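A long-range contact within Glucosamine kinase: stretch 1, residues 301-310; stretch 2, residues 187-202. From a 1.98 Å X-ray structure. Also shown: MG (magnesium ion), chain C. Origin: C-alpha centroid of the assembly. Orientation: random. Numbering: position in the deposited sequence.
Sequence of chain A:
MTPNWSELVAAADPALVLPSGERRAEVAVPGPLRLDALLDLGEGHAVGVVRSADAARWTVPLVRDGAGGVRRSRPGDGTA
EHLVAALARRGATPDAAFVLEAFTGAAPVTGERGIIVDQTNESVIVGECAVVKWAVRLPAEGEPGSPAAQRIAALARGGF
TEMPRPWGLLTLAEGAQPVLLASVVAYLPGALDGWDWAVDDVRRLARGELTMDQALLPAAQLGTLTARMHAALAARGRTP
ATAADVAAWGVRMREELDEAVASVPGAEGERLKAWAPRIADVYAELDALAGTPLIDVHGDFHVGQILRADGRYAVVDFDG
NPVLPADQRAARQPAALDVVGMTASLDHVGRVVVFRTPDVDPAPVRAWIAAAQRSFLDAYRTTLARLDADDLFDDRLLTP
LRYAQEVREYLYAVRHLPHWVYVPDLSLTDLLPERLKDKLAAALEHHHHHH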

ATOM      1  N   PHE A 301       2.504   4.825  -2.829  1.00 28.04           N
ATOM      2  CA  PHE A 301       3.419   4.291  -3.836  1.00 26.15           C
ATOM      3  C   PHE A 301       4.786   4.920  -3.654  1.00 26.37           C
ATOM      4  O   PHE A 301       4.920   6.150  -3.706  1.00 24.40           O
ATOM      5  CB  PHE A 301       2.842   4.570  -5.228  1.00 27.35           C
ATOM      6  CG  PHE A 301       3.441   3.742  -6.327  1.00 28.00           C
ATOM      7  CD1 PHE A 301       3.428   2.360  -6.271  1.00 25.50           C
ATOM      8  CD2 PHE A 301       3.974   4.351  -7.439  1.00 28.48           C
ATOM      9  CE1 PHE A 301       3.968   1.613  -7.289  1.00 26.29           C
ATOM     10  CE2 PHE A 301       4.521   3.594  -8.463  1.00 28.29           C
ATOM     11  CZ  PHE A 301       4.505   2.220  -8.382  1.00 25.86           C
ATOM     12  N   HIS A 302       5.798   4.079  -3.450  1.00 24.22           N
ATOM     13  CA  HIS A 302       7.176   4.526  -3.268  1.00 24.42           C
ATOM     14  C   HIS A 302       8.065   3.300  -3.407  1.00 25.52           C
ATOM     15  O   HIS A 302       7.576   2.166  -3.515  1.00 23.55           O
ATOM     16  CB  HIS A 302       7.362   5.226  -1.916  1.00 24.24           C
ATOM     17  CG  HIS A 302       6.996   4.383  -0.738  1.00 24.52           C
ATOM     18  ND1 HIS A 302       7.831   3.424  -0.226  1.00 27.28           N
ATOM     19  CD2 HIS A 302       5.884   4.366   0.041  1.00 26.63           C
ATOM     20  CE1 HIS A 302       7.253   2.845   0.817  1.00 27.68           C
ATOM     21  NE2 HIS A 302       6.066   3.398   0.997  1.00 25.04           N
ATOM     22  N   VAL A 303       9.383   3.527  -3.399  1.00 26.56           N
ATOM     23  CA  VAL A 303      10.299   2.432  -3.736  1.00 25.41           C
ATOM     24  C   VAL A 303      10.221   1.319  -2.714  1.00 27.41           C
ATOM     25  O   VAL A 303      10.571   0.178  -3.008  1.00 25.98           O
ATOM     26  CB  VAL A 303      11.763   2.922  -3.869  1.00 32.76           C
ATOM     27  CG1 VAL A 303      11.872   3.995  -4.913  1.00 35.68           C
ATOM     28  CG2 VAL A 303      12.302   3.379  -2.511  1.00 33.75           C
ATOM     29  N   GLY A 304       9.816   1.629  -1.480  1.00 28.95           N
ATOM     30  CA  GLY A 304       9.657   0.590  -0.470  1.00 29.93           C
ATOM     31  C   GLY A 304       8.549  -0.395  -0.762  1.00 26.35           C
ATOM     32  O   GLY A 304       8.478  -1.421  -0.084  1.00 28.25           O
ATOM     33  N   GLN A 305       7.671  -0.092  -1.720  1.00 24.76           N
ATOM     34  CA  GLN A 305       6.582  -0.982  -2.092  1.00 23.30           C
ATOM     35  C   GLN A 305       6.950  -1.840  -3.298  1.00 24.21           C
ATOM     36  O   GLN A 305       6.093  -2.551  -3.826  1.00 24.72           O
ATOM     37  CB  GLN A 305       5.316  -0.195  -2.417  1.00 22.03           C
ATOM     38  CG  GLN A 305       4.936   0.890  -1.407  1.00 24.13           C
ATOM     39  CD  GLN A 305       4.460   0.327  -0.089  1.00 26.86           C
ATOM     40  OE1 GLN A 305       4.907  -0.741   0.356  1.00 31.18           O
ATOM     41  NE2 GLN A 305       3.523   1.042   0.555  1.00 26.51           N
ATOM     42  N   ILE A 306       8.191  -1.753  -3.773  1.00 24.35           N
ATOM     43  CA  ILE A 306       8.629  -2.500  -4.956  1.00 23.71           C
ATOM     44  C   ILE A 306       9.671  -3.519  -4.528  1.00 25.06           C
ATOM     45  O   ILE A 306      10.767  -3.151  -4.076  1.00 28.27           O
ATOM     46  CB  ILE A 306       9.194  -1.578  -6.052  1.00 24.08           C
ATOM     47  CG1 ILE A 306       8.220  -0.433  -6.370  1.00 25.54           C
ATOM     48  CG2 ILE A 306       9.495  -2.409  -7.307  1.00 28.18           C
ATOM     49  CD1 ILE A 306       6.923  -0.857  -7.043  1.00 26.42           C
ATOM     50  N   LEU A 307       9.343  -4.794  -4.698  1.00 22.85           N
ATOM     51  CA  LEU A 307      10.295  -5.873  -4.512  1.00 26.54           C
ATOM     52  C   LEU A 307      11.038  -6.136  -5.819  1.00 28.33           C
ATOM     53  O   LEU A 307      10.452  -6.045  -6.899  1.00 31.56           O
ATOM     54  CB  LEU A 307       9.575  -7.133  -4.060  1.00 29.66           C
ATOM     55  CG  LEU A 307       8.657  -6.939  -2.849  1.00 30.36           C
ATOM     56  CD1 LEU A 307       7.886  -8.224  -2.562  1.00 32.53           C
ATOM     57  CD2 LEU A 307       9.434  -6.500  -1.633  1.00 30.19           C
ATOM     58  N   ARG A 308      12.336  -6.453  -5.714  1.00 27.54           N
ATOM     59  CA  ARG A 308      13.145  -6.797  -6.875  1.00 27.86           C
ATOM     60  C   ARG A 308      13.973  -8.036  -6.583  1.00 27.43           C
ATOM     61  O   ARG A 308      14.620  -8.114  -5.536  1.00 32.62           O
ATOM     62  CB  ARG A 308      14.073  -5.641  -7.280  1.00 27.03           C
ATOM     63  CG  ARG A 308      14.729  -5.869  -8.615  1.00 29.27           C
ATOM     64  CD  ARG A 308      15.578  -4.708  -9.051  1.00 29.90           C
ATOM     65  NE  ARG A 308      16.868  -4.664  -8.383  1.00 30.37           N
ATOM     66  CZ  ARG A 308      17.786  -3.724  -8.601  1.00 31.73           C
ATOM     67  NH1 ARG A 308      18.928  -3.754  -7.947  1.00 33.27           N
ATOM     68  NH2 ARG A 308      17.556  -2.762  -9.485  1.00 30.25           N
ATOM     69  N   ALA A 309      13.939  -9.004  -7.496  1.00 29.21           N
ATOM     70  CA  ALA A 309      14.814 -10.169  -7.436  1.00 34.07           C
ATOM     71  C   ALA A 309      15.056 -10.694  -8.847  1.00 28.85           C
ATOM     72  O   ALA A 309      14.111 -10.872  -9.617  1.00 28.59           O
ATOM     73  CB  ALA A 309      14.199 -11.275  -6.559  1.00 37.59           C
ATOM     74  N   ASP A 310      16.316 -10.945  -9.179  1.00 34.32           N
ATOM     75  CA  ASP A 310      16.677 -11.526 -10.481  1.00 37.03           C
ATOM     76  C   ASP A 310      16.104 -10.713 -11.648  1.00 36.52           C
ATOM     77  O   ASP A 310      15.663 -11.260 -12.658  1.00 36.94           O
ATOM     78  CB  ASP A 310      16.208 -12.974 -10.577  1.00 43.09           C
ATOM     79  CG  ASP A 310      16.640 -13.805  -9.393  1.00 49.74           C
ATOM     80  OD1 ASP A 310      17.819 -13.712  -8.996  1.00 49.75           O
ATOM     81  OD2 ASP A 310      15.785 -14.531  -8.853  1.00 52.44           O
TER
HETATM   82 MG    MG C 501       4.773  -1.357   2.340  1.00 37.98          MG
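Stretch 2 187-202: YLPGALDGWDWAVDDV

What ties the two stretches together most firmly? Arg308 reaches along the helix that runs from Gly194 through Val202 and forms a two-pronged salt bridge with Asp201: NH1 of Arg308 donates to OD1 of Asp201 at 3.0 Å, and NH2 of Arg308 to OD2 of Asp201 at 2.9 Å. The carboxylate lies near the guanidinium plane, leaving a face free for Trp197, whose CE3 is 3.4 Å from Arg308 NH2. The CA-to-CB bond of Trp197 points toward stretch 1, and its NE1 donates to Ile306 O at 3.0 Å.

How do the backbones meet? Leu192 and Asp193 run antiparallel to the strand 306-309. Arg308 N donates to Leu192 O at 3.0 Å, while Leu307 faces Asp193 as a non-hydrogen-bonded pair with CA atoms 4.3 Å apart. Here CA-H groups turn to carbonyls instead: Leu307 CA lies 3.2 Å from Leu192 O, and Asp193 CA 3.3 Å from Ile306 O.

Where does stretch 2 change from strand to helix? Asp193 is the N-cap, its OD1 accepting a weak bond from Trp195 N at 2.8 Å. The helix then departs at 62° to strand 306-309, their axes approaching to 7.9 Å. At its start, Gly194 N makes a weak hydrogen bond to Val303 O at 3.0 Å. An ideal CB on Gly194 would clash with that carbonyl oxygen, so the close approach depends on glycine.

What packs around this polar framework? Val303 CG2 sits over the five-membered ring of Trp195, 3.8 Å from its centroid, and Arg308 CB covers that of Trp197 at 3.6 Å. On the sheet face shared with Asp193, Leu307 CD2 lies 3.9 Å from Asp193 CB. Farther along, Leu307 CB meets Ala191 CB at 4.1 Å, and Ala309 CB approaches Gly190 O at 3.3 Å.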

ATOM      1  N   TYR A 187       4.689 -16.389  -2.704  1.00 23.87           N
ATOM      2  CA  TYR A 187       5.755 -16.083  -1.756  1.00 26.59           C
ATOM      3  C   TYR A 187       7.047 -15.848  -2.534  1.00 27.64           C
ATOM      4  O   TYR A 187       7.402 -16.650  -3.392  1.00 28.77           O
ATOM      5  CB  TYR A 187       5.919 -17.264  -0.787  1.00 28.18           C
ATOM      6  CG  TYR A 187       7.012 -17.136   0.257  1.00 29.17           C
ATOM      7  CD1 TYR A 187       7.195 -15.955   0.956  1.00 32.26           C
ATOM      8  CD2 TYR A 187       7.827 -18.218   0.567  1.00 29.01           C
ATOM      9  CE1 TYR A 187       8.176 -15.851   1.928  1.00 34.10           C
ATOM     10  CE2 TYR A 187       8.807 -18.124   1.536  1.00 30.97           C
ATOM     11  CZ  TYR A 187       8.974 -16.940   2.214  1.00 35.52           C
ATOM     12  OH  TYR A 187       9.948 -16.828   3.177  1.00 39.84           O
ATOM     13  N   LEU A 188       7.746 -14.760  -2.211  1.00 22.56           N
ATOM     14  CA  LEU A 188       8.977 -14.359  -2.891  1.00 24.94           C
ATOM     15  C   LEU A 188      10.101 -14.306  -1.865  1.00 28.04           C
ATOM     16  O   LEU A 188      10.497 -13.216  -1.431  1.00 32.40           O
ATOM     17  CB  LEU A 188       8.778 -13.009  -3.579  1.00 28.33           C
ATOM     18  CG  LEU A 188       7.595 -12.917  -4.562  1.00 32.15           C
ATOM     19  CD1 LEU A 188       7.541 -11.556  -5.221  1.00 35.25           C
ATOM     20  CD2 LEU A 188       7.701 -13.988  -5.623  1.00 34.76           C
ATOM     21  N   PRO A 189      10.665 -15.457  -1.483  1.00 28.46           N
ATOM     22  CA  PRO A 189      11.590 -15.465  -0.332  1.00 32.57           C
ATOM     23  C   PRO A 189      12.860 -14.658  -0.558  1.00 34.98           C
ATOM     24  O   PRO A 189      13.362 -14.034   0.384  1.00 38.42           O
ATOM     25  CB  PRO A 189      11.900 -16.965  -0.132  1.00 34.10           C
ATOM     26  CG  PRO A 189      11.677 -17.588  -1.475  1.00 32.54           C
ATOM     27  CD  PRO A 189      10.539 -16.784  -2.115  1.00 31.60           C
ATOM     28  N   GLY A 190      13.383 -14.637  -1.770  1.00 35.75           N
ATOM     29  CA  GLY A 190      14.626 -13.923  -2.028  1.00 46.51           C
ATOM     30  C   GLY A 190      14.457 -12.527  -2.590  1.00 54.18           C
ATOM     31  O   GLY A 190      15.185 -12.141  -3.512  1.00 58.59           O
ATOM     32  N   ALA A 191      13.528 -11.749  -2.028  1.00 53.29           N
ATOM     33  CA  ALA A 191      13.146 -10.459  -2.590  1.00 46.00           C
ATOM     34  C   ALA A 191      13.326  -9.352  -1.556  1.00 40.51           C
ATOM     35  O   ALA A 191      12.834  -9.453  -0.428  1.00 44.43           O
ATOM     36  CB  ALA A 191      11.694 -10.491  -3.084  1.00 45.62           C
ATOM     37  N   LEU A 192      14.008  -8.294  -1.951  1.00 34.86           N
ATOM     38  CA  LEU A 192      14.203  -7.111  -1.126  1.00 33.05           C
ATOM     39  C   LEU A 192      13.369  -5.960  -1.667  1.00 26.86           C
ATOM     40  O   LEU A 192      13.016  -5.918  -2.850  1.00 26.26           O
ATOM     41  CB  LEU A 192      15.685  -6.698  -1.114  1.00 38.91           C
ATOM     42  CG  LEU A 192      16.659  -7.751  -0.584  1.00 44.40           C
ATOM     43  CD1 LEU A 192      18.101  -7.349  -0.874  1.00 46.59           C
ATOM     44  CD2 LEU A 192      16.444  -7.962   0.909  1.00 47.26           C
ATOM     45  N   ASP A 193      13.073  -5.003  -0.797  1.00 27.50           N
ATOM     46  CA  ASP A 193      12.322  -3.829  -1.252  1.00 27.21           C
ATOM     47  C   ASP A 193      13.293  -2.714  -1.626  1.00 25.50           C
ATOM     48  O   ASP A 193      14.492  -2.774  -1.339  1.00 27.23           O
ATOM     49  CB  ASP A 193      11.304  -3.370  -0.194  1.00 29.63           C
ATOM     50  CG  ASP A 193      11.937  -2.721   1.028  1.00 33.39           C
ATOM     51  OD1 ASP A 193      12.674  -1.728   0.899  1.00 32.94           O
ATOM     52  OD2 ASP A 193      11.666  -3.205   2.138  1.00 38.79           O
ATOM     53  N   GLY A 194      12.747  -1.692  -2.283  1.00 25.51           N
ATOM     54  CA  GLY A 194      13.552  -0.666  -2.908  1.00 26.94           C
ATOM     55  C   GLY A 194      14.400   0.129  -1.944  1.00 27.15           C
ATOM     56  O   GLY A 194      15.440   0.667  -2.330  1.00 28.72           O
ATOM     57  N   TRP A 195      13.979   0.236  -0.688  1.00 25.42           N
ATOM     58  CA  TRP A 195      14.846   0.934   0.270  1.00 26.92           C
ATOM     59  C   TRP A 195      16.122   0.150   0.532  1.00 31.25           C
ATOM     60  O   TRP A 195      17.055   0.698   1.130  1.00 31.51           O
ATOM     61  CB  TRP A 195      14.072   1.231   1.558  1.00 30.64           C
ATOM     62  CG  TRP A 195      13.231   2.467   1.391  1.00 32.92           C
ATOM     63  CD1 TRP A 195      11.864   2.553   1.413  1.00 35.19           C
ATOM     64  CD2 TRP A 195      13.715   3.793   1.145  1.00 33.89           C
ATOM     65  NE1 TRP A 195      11.469   3.865   1.208  1.00 36.54           N
ATOM     66  CE2 TRP A 195      12.587   4.641   1.039  1.00 37.30           C
ATOM     67  CE3 TRP A 195      14.991   4.350   1.019  1.00 36.83           C
ATOM     68  CZ2 TRP A 195      12.706   6.005   0.804  1.00 36.75           C
ATOM     69  CZ3 TRP A 195      15.102   5.715   0.785  1.00 42.08           C
ATOM     70  CH2 TRP A 195      13.967   6.519   0.677  1.00 37.62           C
ATOM     71  N   ASP A 196      16.178  -1.114   0.100  1.00 31.06           N
ATOM     72  CA  ASP A 196      17.428  -1.857   0.022  1.00 30.73           C
ATOM     73  C   ASP A 196      18.053  -1.756  -1.376  1.00 28.43           C
ATOM     74  O   ASP A 196      19.174  -1.267  -1.516  1.00 28.95           O
ATOM     75  CB  ASP A 196      17.211  -3.322   0.407  1.00 34.69           C
ATOM     76  CG  ASP A 196      16.897  -3.493   1.879  1.00 45.74           C
ATOM     77  OD1 ASP A 196      17.623  -2.907   2.708  1.00 50.26           O
ATOM     78  OD2 ASP A 196      15.919  -4.196   2.207  1.00 47.98           O
ATOM     79  N   TRP A 197      17.330  -2.202  -2.413  1.00 26.70           N
ATOM     80  CA  TRP A 197      17.979  -2.391  -3.709  1.00 28.61           C
ATOM     81  C   TRP A 197      18.217  -1.089  -4.451  1.00 27.34           C
ATOM     82  O   TRP A 197      19.215  -0.986  -5.163  1.00 28.40           O
ATOM     83  CB  TRP A 197      17.192  -3.352  -4.614  1.00 26.19           C
ATOM     84  CG  TRP A 197      15.785  -2.982  -5.002  1.00 23.73           C
ATOM     85  CD1 TRP A 197      14.632  -3.524  -4.502  1.00 25.63           C
ATOM     86  CD2 TRP A 197      15.375  -2.040  -6.004  1.00 25.40           C
ATOM     87  NE1 TRP A 197      13.536  -2.954  -5.113  1.00 26.07           N
ATOM     88  CE2 TRP A 197      13.971  -2.039  -6.035  1.00 26.61           C
ATOM     89  CE3 TRP A 197      16.063  -1.178  -6.861  1.00 26.82           C
ATOM     90  CZ2 TRP A 197      13.244  -1.215  -6.898  1.00 23.59           C
ATOM     91  CZ3 TRP A 197      15.338  -0.361  -7.699  1.00 26.53           C
ATOM     92  CH2 TRP A 197      13.943  -0.387  -7.705  1.00 26.22           C
ATOM     93  N   ALA A 198      17.337  -0.085  -4.291  1.00 26.49           N
ATOM     94  CA  ALA A 198      17.562   1.173  -4.977  1.00 25.86           C
ATOM     95  C   ALA A 198      18.709   1.945  -4.342  1.00 25.27           C
ATOM     96  O   ALA A 198      19.522   2.548  -5.048  1.00 26.42           O
ATOM     97  CB  ALA A 198      16.284   2.021  -4.992  1.00 27.72           C
ATOM     98  N   VAL A 199      18.785   1.948  -3.009  1.00 26.12           N
ATOM     99  CA  VAL A 199      19.911   2.562  -2.328  1.00 26.35           C
ATOM    100  C   VAL A 199      21.210   1.877  -2.745  1.00 26.95           C
ATOM    101  O   VAL A 199      22.230   2.529  -2.958  1.00 27.43           O
ATOM    102  CB  VAL A 199      19.707   2.506  -0.803  1.00 28.27           C
ATOM    103  CG1 VAL A 199      20.978   2.858  -0.063  1.00 28.49           C
ATOM    104  CG2 VAL A 199      18.550   3.461  -0.386  1.00 31.83           C
ATOM    105  N   ASP A 200      21.191   0.553  -2.863  1.00 28.81           N
ATOM    106  CA  ASP A 200      22.401  -0.150  -3.277  1.00 29.25           C
ATOM    107  C   ASP A 200      22.806   0.205  -4.711  1.00 26.88           C
ATOM    108  O   ASP A 200      23.995   0.424  -4.986  1.00 29.56           O
ATOM    109  CB  ASP A 200      22.205  -1.658  -3.131  1.00 32.13           C
ATOM    110  CG  ASP A 200      23.491  -2.419  -3.366  1.00 40.67           C
ATOM    111  OD1 ASP A 200      24.418  -2.241  -2.560  1.00 43.66           O
ATOM    112  OD2 ASP A 200      23.580  -3.163  -4.363  1.00 43.72           O
ATOM    113  N   ASP A 201      21.849   0.249  -5.639  1.00 28.32           N
ATOM    114  CA  ASP A 201      22.165   0.669  -7.007  1.00 30.17           C
ATOM    115  C   ASP A 201      22.889   2.011  -7.036  1.00 30.89           C
ATOM    116  O   ASP A 201      23.956   2.157  -7.649  1.00 28.89           O
ATOM    117  CB  ASP A 201      20.886   0.797  -7.836  1.00 33.74           C
ATOM    118  CG  ASP A 201      20.318  -0.532  -8.268  1.00 39.19           C
ATOM    119  OD1 ASP A 201      20.960  -1.576  -8.034  1.00 36.88           O
ATOM    120  OD2 ASP A 201      19.207  -0.514  -8.852  1.00 42.48           O
ATOM    121  N   VAL A 202      22.302   3.023  -6.388  1.00 27.50           N
ATOM    122  CA  VAL A 202      22.850   4.383  -6.471  1.00 25.68           C
ATOM    123  C   VAL A 202      24.178   4.479  -5.750  1.00 27.19           C
ATOM    124  O   VAL A 202      25.068   5.218  -6.176  1.00 30.20           O
ATOM    125  CB  VAL A 202      21.795   5.373  -5.910  1.00 27.04           C
ATOM    126  CG1 VAL A 202      22.347   6.779  -5.836  1.00 26.92           C
ATOM    127  CG2 VAL A 202      20.553   5.326  -6.794  1.00 25.28           C
TER
HETATM  128  O   HOH W   1       6.980  -1.242   2.318  1.00 44.11           O
HETATM  129  O   HOH W   2       5.184  -3.253   1.703  1.00 40.28           O
HETATM  130  O   HOH W   3       5.125  -2.394   4.215  1.00 38.41           O